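Cellulosomal scaffoldin adaptor protein B (Acetivibrio cellulolyticus, PDB 4UYP) carries a C-terminal type I dockerin, the calcium-binding module modelled here, which docks onto a cohesin of the anchoring scaffoldin ScaC in cellulosome assembly. Local coordinates at residues Lys1-Gly9 / Phe32-Val43. The protein carries 2 engineered substitutions. Sequence-based numbering, arbitrary orientation.
Sequences KFIYGDVDG and FPYEYGMLAADV. With CA (calcium ion), chain L; CA (calcium ion), chain K.
The CA of Gly9 sits squarely over the face of the Tyr34 ring in a CH-pi contact, 3.2 Å from its centroid and 7° off the ring normal. The backbone N of Tyr36 lies over the opposite face, so the phenol is sandwiched between two pieces of main chain. With CG anti to the backbone N (chi1 170°), Tyr34 reaches across to Phe2, and its OH lies 3.3 Å from Phe2 CB. Two waters meet this hydroxyl; one bridges to the carbonyl of Lys1, the other to Ile3 N and Asp6 OD2. Through that second water Tyr34 joins the outer shell of a calcium ion, helping to steady the carboxylate of Asp6, whose OD1 binds the metal, as Asp8 OD1 does, each at 2.3 Å; Asp6 OD2 is also held by Gly11 N.

Phe2 packs along helix 37-41, with Leu39 CB over one ring face and Ala40 CB also in contact. The Phe2 ring runs nearly parallel to that of Tyr36 (17°) but slid aside, so that the two barely overlap. Further along, Gly5 N donates to Ala40 O (2.8 Å), the one direct hydrogen bond between the segments. Beyond the helix, Asp42 OD1 binds the second calcium. The short helix 37-41 thus packs against the start of the first calcium loop and leads into the second, as in the paired EF-hand-like loops of a type I dockerin.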
ATOM      1  N   LYS B   1     -12.278 -11.947 -27.927  1.00 54.12           N
ATOM      2  CA  LYS B   1     -13.694 -12.304 -27.562  1.00 47.65           C
ATOM      3  C   LYS B   1     -13.800 -12.716 -26.070  1.00 44.00           C
ATOM      4  O   LYS B   1     -13.062 -13.596 -25.596  1.00 40.16           O
ATOM      5  CB  LYS B   1     -14.280 -13.433 -28.449  1.00 55.50           C
ATOM      6  CG  LYS B   1     -15.806 -13.594 -28.390  1.00 52.87           C
ATOM      7  CD  LYS B   1     -16.525 -12.705 -29.400  1.00 62.67           C
ATOM      8  CE  LYS B   1     -16.842 -11.292 -28.882  1.00 65.99           C
ATOM      9  NZ  LYS B   1     -15.630 -10.442 -28.628  1.00 61.21           N
ATOM     10  N   PHE B   2     -14.713 -12.064 -25.342  1.00 32.97           N
ATOM     11  CA  PHE B   2     -15.006 -12.473 -23.978  1.00 30.07           C
ATOM     12  C   PHE B   2     -16.390 -11.912 -23.615  1.00 26.74           C
ATOM     13  O   PHE B   2     -16.882 -10.982 -24.290  1.00 25.16           O
ATOM     14  CB  PHE B   2     -13.897 -11.939 -22.995  1.00 27.49           C
ATOM     15  CG  PHE B   2     -13.847 -10.443 -22.890  1.00 26.22           C
ATOM     16  CD1 PHE B   2     -13.071  -9.643 -23.756  1.00 28.14           C
ATOM     17  CD2 PHE B   2     -14.628  -9.775 -21.921  1.00 23.17           C
ATOM     18  CE1 PHE B   2     -13.077  -8.254 -23.626  1.00 29.64           C
ATOM     19  CE2 PHE B   2     -14.659  -8.420 -21.854  1.00 25.30           C
ATOM     20  CZ  PHE B   2     -13.890  -7.630 -22.668  1.00 27.24           C
ATOM     21  N   ILE B   3     -17.013 -12.431 -22.549  1.00 20.60           N
ATOM     22  CA  ILE B   3     -18.292 -11.899 -22.016  1.00 18.99           C
ATOM     23  C   ILE B   3     -18.020 -11.063 -20.774  1.00 18.76           C
ATOM     24  O   ILE B   3     -17.305 -11.525 -19.898  1.00 18.43           O
ATOM     25  CB  ILE B   3     -19.249 -13.052 -21.624  1.00 21.45           C
ATOM     26  CG1 ILE B   3     -19.500 -13.919 -22.880  1.00 22.79           C
ATOM     27  CG2 ILE B   3     -20.503 -12.610 -20.880  1.00 19.65           C
ATOM     28  CD1 ILE B   3     -19.931 -15.335 -22.599  1.00 29.01           C
ATOM     29  N   TYR B   4     -18.505  -9.831 -20.789  1.00 16.24           N
ATOM     30  CA  TYR B   4     -18.316  -8.947 -19.599  1.00 16.73           C
ATOM     31  C   TYR B   4     -18.890  -9.729 -18.388  1.00 14.69           C
ATOM     32  O   TYR B   4     -19.998 -10.245 -18.432  1.00 16.73           O
ATOM     33  CB  TYR B   4     -18.957  -7.594 -19.748  1.00 17.69           C
ATOM     34  CG  TYR B   4     -18.123  -6.679 -20.621  1.00 20.30           C
ATOM     35  CD1 TYR B   4     -16.929  -6.203 -20.202  1.00 22.98           C
ATOM     36  CD2 TYR B   4     -18.601  -6.385 -21.906  1.00 23.57           C
ATOM     37  CE1 TYR B   4     -16.146  -5.364 -21.064  1.00 24.02           C
ATOM     38  CE2 TYR B   4     -17.861  -5.576 -22.751  1.00 26.91           C
ATOM     39  CZ  TYR B   4     -16.678  -5.100 -22.310  1.00 25.15           C
ATOM     40  OH  TYR B   4     -16.020  -4.273 -23.205  1.00 32.75           O
ATOM     41  N   GLY B   5     -18.136  -9.685 -17.305  1.00 13.77           N
ATOM     42  CA  GLY B   5     -18.655 -10.377 -16.081  1.00 14.24           C
ATOM     43  C   GLY B   5     -18.099 -11.759 -15.929  1.00 14.84           C
ATOM     44  O   GLY B   5     -18.077 -12.315 -14.837  1.00 14.77           O
ATOM     45  N   ASP B   6     -17.595 -12.354 -17.028  1.00 13.52           N
ATOM     46  CA  ASP B   6     -17.202 -13.757 -16.993  1.00 13.75           C
ATOM     47  C   ASP B   6     -15.731 -13.935 -16.686  1.00 15.89           C
ATOM     48  O   ASP B   6     -14.886 -14.215 -17.515  1.00 17.16           O
ATOM     49  CB  ASP B   6     -17.474 -14.412 -18.371  1.00 14.72           C
ATOM     50  CG  ASP B   6     -17.121 -15.859 -18.332  1.00 14.97           C
ATOM     51  OD1 ASP B   6     -17.048 -16.536 -17.296  1.00 14.33           O
ATOM     52  OD2 ASP B   6     -16.886 -16.436 -19.431  1.00 17.42           O
ATOM     53  N   VAL B   7     -15.390 -13.667 -15.411  1.00 14.34           N
ATOM     54  CA  VAL B   7     -13.993 -13.450 -15.053  0.50 13.83           C
ATOM     55  C   VAL B   7     -13.180 -14.775 -15.008  1.00 14.67           C
ATOM     56  O   VAL B   7     -11.982 -14.724 -15.189  1.00 15.41           O
ATOM     57  CB  VAL B   7     -13.912 -12.622 -13.705  0.50 15.33           C
ATOM     58  CG1 VAL B   7     -15.023 -11.542 -13.590  0.50 13.37           C
ATOM     59  CG2 VAL B   7     -14.163 -13.478 -12.563  0.50 14.12           C
ATOM     60  N   ASP B   8     -13.870 -15.904 -14.852  1.00 14.58           N
ATOM     61  CA  ASP B   8     -13.240 -17.236 -14.917  1.00 15.06           C
ATOM     62  C   ASP B   8     -13.245 -17.818 -16.321  1.00 17.07           C
ATOM     63  O   ASP B   8     -12.679 -18.898 -16.503  1.00 18.92           O
ATOM     64  CB  ASP B   8     -13.740 -18.255 -13.863  1.00 16.26           C
ATOM     65  CG  ASP B   8     -15.207 -18.676 -14.005  1.00 15.51           C
ATOM     66  OD1 ASP B   8     -15.835 -18.298 -15.086  1.00 16.10           O
ATOM     67  OD2 ASP B   8     -15.694 -19.395 -13.108  1.00 16.58           O
ATOM     68  N   GLY B   9     -13.852 -17.109 -17.272  1.00 16.80           N
ATOM     69  CA  GLY B   9     -13.777 -17.535 -18.717  1.00 19.32           C
ATOM     70  C   GLY B   9     -14.558 -18.765 -18.996  1.00 19.79           C
ATOM     71  O   GLY B   9     -14.223 -19.449 -19.982  1.00 22.74           O
ATOM     72  N   PHE B  32      -6.114 -12.854 -12.886  1.00 25.04           N
ATOM     73  CA  PHE B  32      -7.141 -13.816 -13.120  1.00 21.81           C
ATOM     74  C   PHE B  32      -6.558 -14.974 -14.044  1.00 24.39           C
ATOM     75  O   PHE B  32      -5.839 -14.658 -14.914  1.00 28.48           O
ATOM     76  CB  PHE B  32      -8.355 -13.126 -13.781  1.00 23.19           C
ATOM     77  CG  PHE B  32      -9.031 -12.077 -12.919  1.00 22.11           C
ATOM     78  CD1 PHE B  32      -9.891 -12.451 -11.876  1.00 24.44           C
ATOM     79  CD2 PHE B  32      -8.783 -10.759 -13.091  1.00 19.25           C
ATOM     80  CE1 PHE B  32     -10.514 -11.452 -11.128  1.00 21.12           C
ATOM     81  CE2 PHE B  32      -9.411  -9.756 -12.315  1.00 20.24           C
ATOM     82  CZ  PHE B  32     -10.269 -10.133 -11.310  1.00 18.74           C
ATOM     83  N   PRO B  33      -6.778 -16.267 -13.721  1.00 32.70           N
ATOM     84  CA  PRO B  33      -6.663 -17.426 -14.646  1.00 35.93           C
ATOM     85  C   PRO B  33      -7.896 -17.499 -15.644  1.00 36.12           C
ATOM     86  O   PRO B  33      -8.785 -18.397 -15.678  1.00 48.86           O
ATOM     87  CB  PRO B  33      -6.592 -18.638 -13.748  1.00 35.17           C
ATOM     88  CG  PRO B  33      -7.259 -18.222 -12.485  1.00 38.48           C
ATOM     89  CD  PRO B  33      -7.259 -16.696 -12.392  1.00 34.78           C
ATOM     90  N   TYR B  34      -7.916 -16.473 -16.427  1.00 24.48           N
ATOM     91  CA  TYR B  34      -8.564 -16.470 -17.732  1.00 22.75           C
ATOM     92  C   TYR B  34      -7.846 -15.380 -18.410  1.00 22.71           C
ATOM     93  O   TYR B  34      -7.548 -14.317 -17.828  1.00 22.25           O
ATOM     94  CB  TYR B  34      -9.999 -16.056 -17.560  1.00 22.19           C
ATOM     95  CG  TYR B  34     -10.765 -15.778 -18.800  1.00 19.99           C
ATOM     96  CD1 TYR B  34     -10.532 -16.491 -19.999  1.00 22.80           C
ATOM     97  CD2 TYR B  34     -11.796 -14.800 -18.801  1.00 20.11           C
ATOM     98  CE1 TYR B  34     -11.275 -16.218 -21.109  1.00 23.77           C
ATOM     99  CE2 TYR B  34     -12.576 -14.563 -19.914  1.00 23.09           C
ATOM    100  CZ  TYR B  34     -12.308 -15.282 -21.055  1.00 23.71           C
ATOM    101  OH  TYR B  34     -13.155 -15.047 -22.106  1.00 25.33           O
ATOM    102  N   GLU B  35      -7.480 -15.667 -19.670  1.00 21.82           N
ATOM    103  CA  GLU B  35      -6.740 -14.729 -20.487  1.00 23.90           C
ATOM    104  C   GLU B  35      -7.344 -13.297 -20.583  1.00 21.42           C
ATOM    105  O   GLU B  35      -6.686 -12.280 -20.639  1.00 22.93           O
ATOM    106  CB  GLU B  35      -6.678 -15.454 -21.873  1.00 27.13           C
ATOM    107  CG  GLU B  35      -6.396 -14.570 -23.007  1.00 30.38           C
ATOM    108  CD  GLU B  35      -6.128 -15.425 -24.245  1.00 32.57           C
ATOM    109  OE1 GLU B  35      -6.943 -16.316 -24.552  1.00 35.67           O
ATOM    110  OE2 GLU B  35      -5.068 -15.212 -24.805  1.00 37.48           O
ATOM    111  N   TYR B  36      -8.677 -13.249 -20.572  1.00 18.49           N
ATOM    112  CA  TYR B  36      -9.437 -11.998 -20.612  1.00 19.78           C
ATOM    113  C   TYR B  36     -10.127 -11.623 -19.268  1.00 18.15           C
ATOM    114  O   TYR B  36     -11.062 -10.802 -19.307  1.00 19.40           O
ATOM    115  CB  TYR B  36     -10.509 -11.956 -21.757  1.00 23.49           C
ATOM    116  CG  TYR B  36      -9.888 -12.091 -23.145  1.00 26.86           C
ATOM    117  CD1 TYR B  36      -9.204 -11.027 -23.727  1.00 31.98           C
ATOM    118  CD2 TYR B  36      -9.889 -13.341 -23.771  1.00 29.67           C
ATOM    119  CE1 TYR B  36      -8.618 -11.168 -24.978  1.00 36.58           C
ATOM    120  CE2 TYR B  36      -9.268 -13.505 -25.034  1.00 34.59           C
ATOM    121  CZ  TYR B  36      -8.631 -12.431 -25.571  1.00 34.95           C
ATOM    122  OH  TYR B  36      -8.037 -12.572 -26.811  1.00 44.75           O
ATOM    123  N   GLY B  37      -9.625 -12.205 -18.170  1.00 17.15           N
ATOM    124  CA  GLY B  37     -10.360 -11.979 -16.843  1.00 15.89           C
ATOM    125  C   GLY B  37     -10.262 -10.541 -16.482  1.00 16.38           C
ATOM    126  O   GLY B  37     -11.232 -10.004 -15.899  1.00 16.17           O
ATOM    127  N   MET B  38      -9.142  -9.848 -16.669  1.00 16.44           N
ATOM    128  CA  MET B  38      -9.073  -8.467 -16.258  0.50 20.44           C
ATOM    129  C   MET B  38     -10.075  -7.569 -16.988  1.00 20.70           C
ATOM    130  O   MET B  38     -10.784  -6.768 -16.378  1.00 20.82           O
ATOM    131  CB  MET B  38      -7.616  -7.962 -16.374  0.50 21.71           C
ATOM    132  CG  MET B  38      -7.409  -6.629 -15.715  0.50 23.91           C
ATOM    133  SD  MET B  38      -6.978  -6.735 -13.972  0.50 25.90           S
ATOM    134  CE  MET B  38      -8.011  -8.043 -13.452  0.50 27.07           C
ATOM    135  N   LEU B  39     -10.180  -7.702 -18.331  1.00 18.94           N
ATOM    136  CA  LEU B  39     -11.112  -6.914 -19.060  1.00 19.15           C
ATOM    137  C   LEU B  39     -12.560  -7.346 -18.694  1.00 16.31           C
ATOM    138  O   LEU B  39     -13.482  -6.498 -18.606  1.00 21.36           O
ATOM    139  CB  LEU B  39     -10.935  -7.216 -20.553  1.00 24.12           C
ATOM    140  CG  LEU B  39     -10.120  -6.202 -21.357  1.00 31.06           C
ATOM    141  CD1 LEU B  39      -9.401  -5.061 -20.660  1.00 32.73           C
ATOM    142  CD2 LEU B  39      -9.241  -7.042 -22.306  1.00 34.93           C
ATOM    143  N   ALA B  40     -12.781  -8.650 -18.472  1.00 15.35           N
ATOM    144  CA  ALA B  40     -14.132  -9.122 -18.157  1.00 15.17           C
ATOM    145  C   ALA B  40     -14.566  -8.600 -16.757  1.00 15.04           C
ATOM    146  O   ALA B  40     -15.752  -8.415 -16.522  1.00 15.72           O
ATOM    147  CB  ALA B  40     -14.219 -10.629 -18.219  1.00 16.90           C
ATOM    148  N   ALA B  41     -13.589  -8.458 -15.893  1.00 13.66           N
ATOM    149  CA  ALA B  41     -13.957  -8.039 -14.511  1.00 14.15           C
ATOM    150  C   ALA B  41     -14.344  -6.566 -14.451  1.00 13.84           C
ATOM    151  O   ALA B  41     -15.007  -6.131 -13.507  1.00 13.92           O
ATOM    152  CB  ALA B  41     -12.725  -8.246 -13.613  1.00 12.97           C
ATOM    153  N   ASP B  42     -13.854  -5.725 -15.354  1.00 13.70           N
ATOM    154  CA  ASP B  42     -14.033  -4.304 -15.260  1.00 12.55           C
ATOM    155  C   ASP B  42     -15.424  -3.929 -15.872  1.00 14.07           C
ATOM    156  O   ASP B  42     -15.480  -3.266 -16.957  1.00 14.41           O
ATOM    157  CB  ASP B  42     -12.854  -3.515 -15.942  1.00 14.20           C
ATOM    158  CG  ASP B  42     -13.037  -2.050 -15.833  1.00 15.79           C
ATOM    159  OD1 ASP B  42     -13.731  -1.518 -14.889  1.00 14.41           O
ATOM    160  OD2 ASP B  42     -12.461  -1.314 -16.671  1.00 18.36           O
ATOM    161  N   VAL B  43     -16.470  -4.293 -15.163  1.00 12.52           N
ATOM    162  CA  VAL B  43     -17.793  -4.178 -15.757  1.00 12.83           C
ATOM    163  C   VAL B  43     -18.286  -2.746 -15.726  1.00 15.16           C
ATOM    164  O   VAL B  43     -19.302  -2.464 -16.429  1.00 15.97           O
ATOM    165  CB  VAL B  43     -18.769  -5.172 -15.139  1.00 11.86           C
ATOM    166  CG1 VAL B  43     -18.377  -6.590 -15.433  1.00 13.08           C
ATOM    167  CG2 VAL B  43     -18.832  -5.062 -13.601  1.00 12.62           C
TER
HETATM  168 CA    CA L 201     -17.957 -17.396 -15.324  1.00 14.74          CA
HETATM  169 CA    CA K 200     -14.071  -0.894 -12.736  1.00 13.19          CA
HETATM  170  O   HOH W   1     -12.516 -15.738 -24.470  1.00 32.57           O
HETATM  171  O   HOH W   2     -15.958 -15.018 -21.621  1.00 21.47           O
HETATM  172  O   HOH W   3     -18.328 -18.864 -13.452  1.00 13.15           O
HETATM  173  O   HOH W   4     -14.745   0.420 -10.822  1.00 11.66           O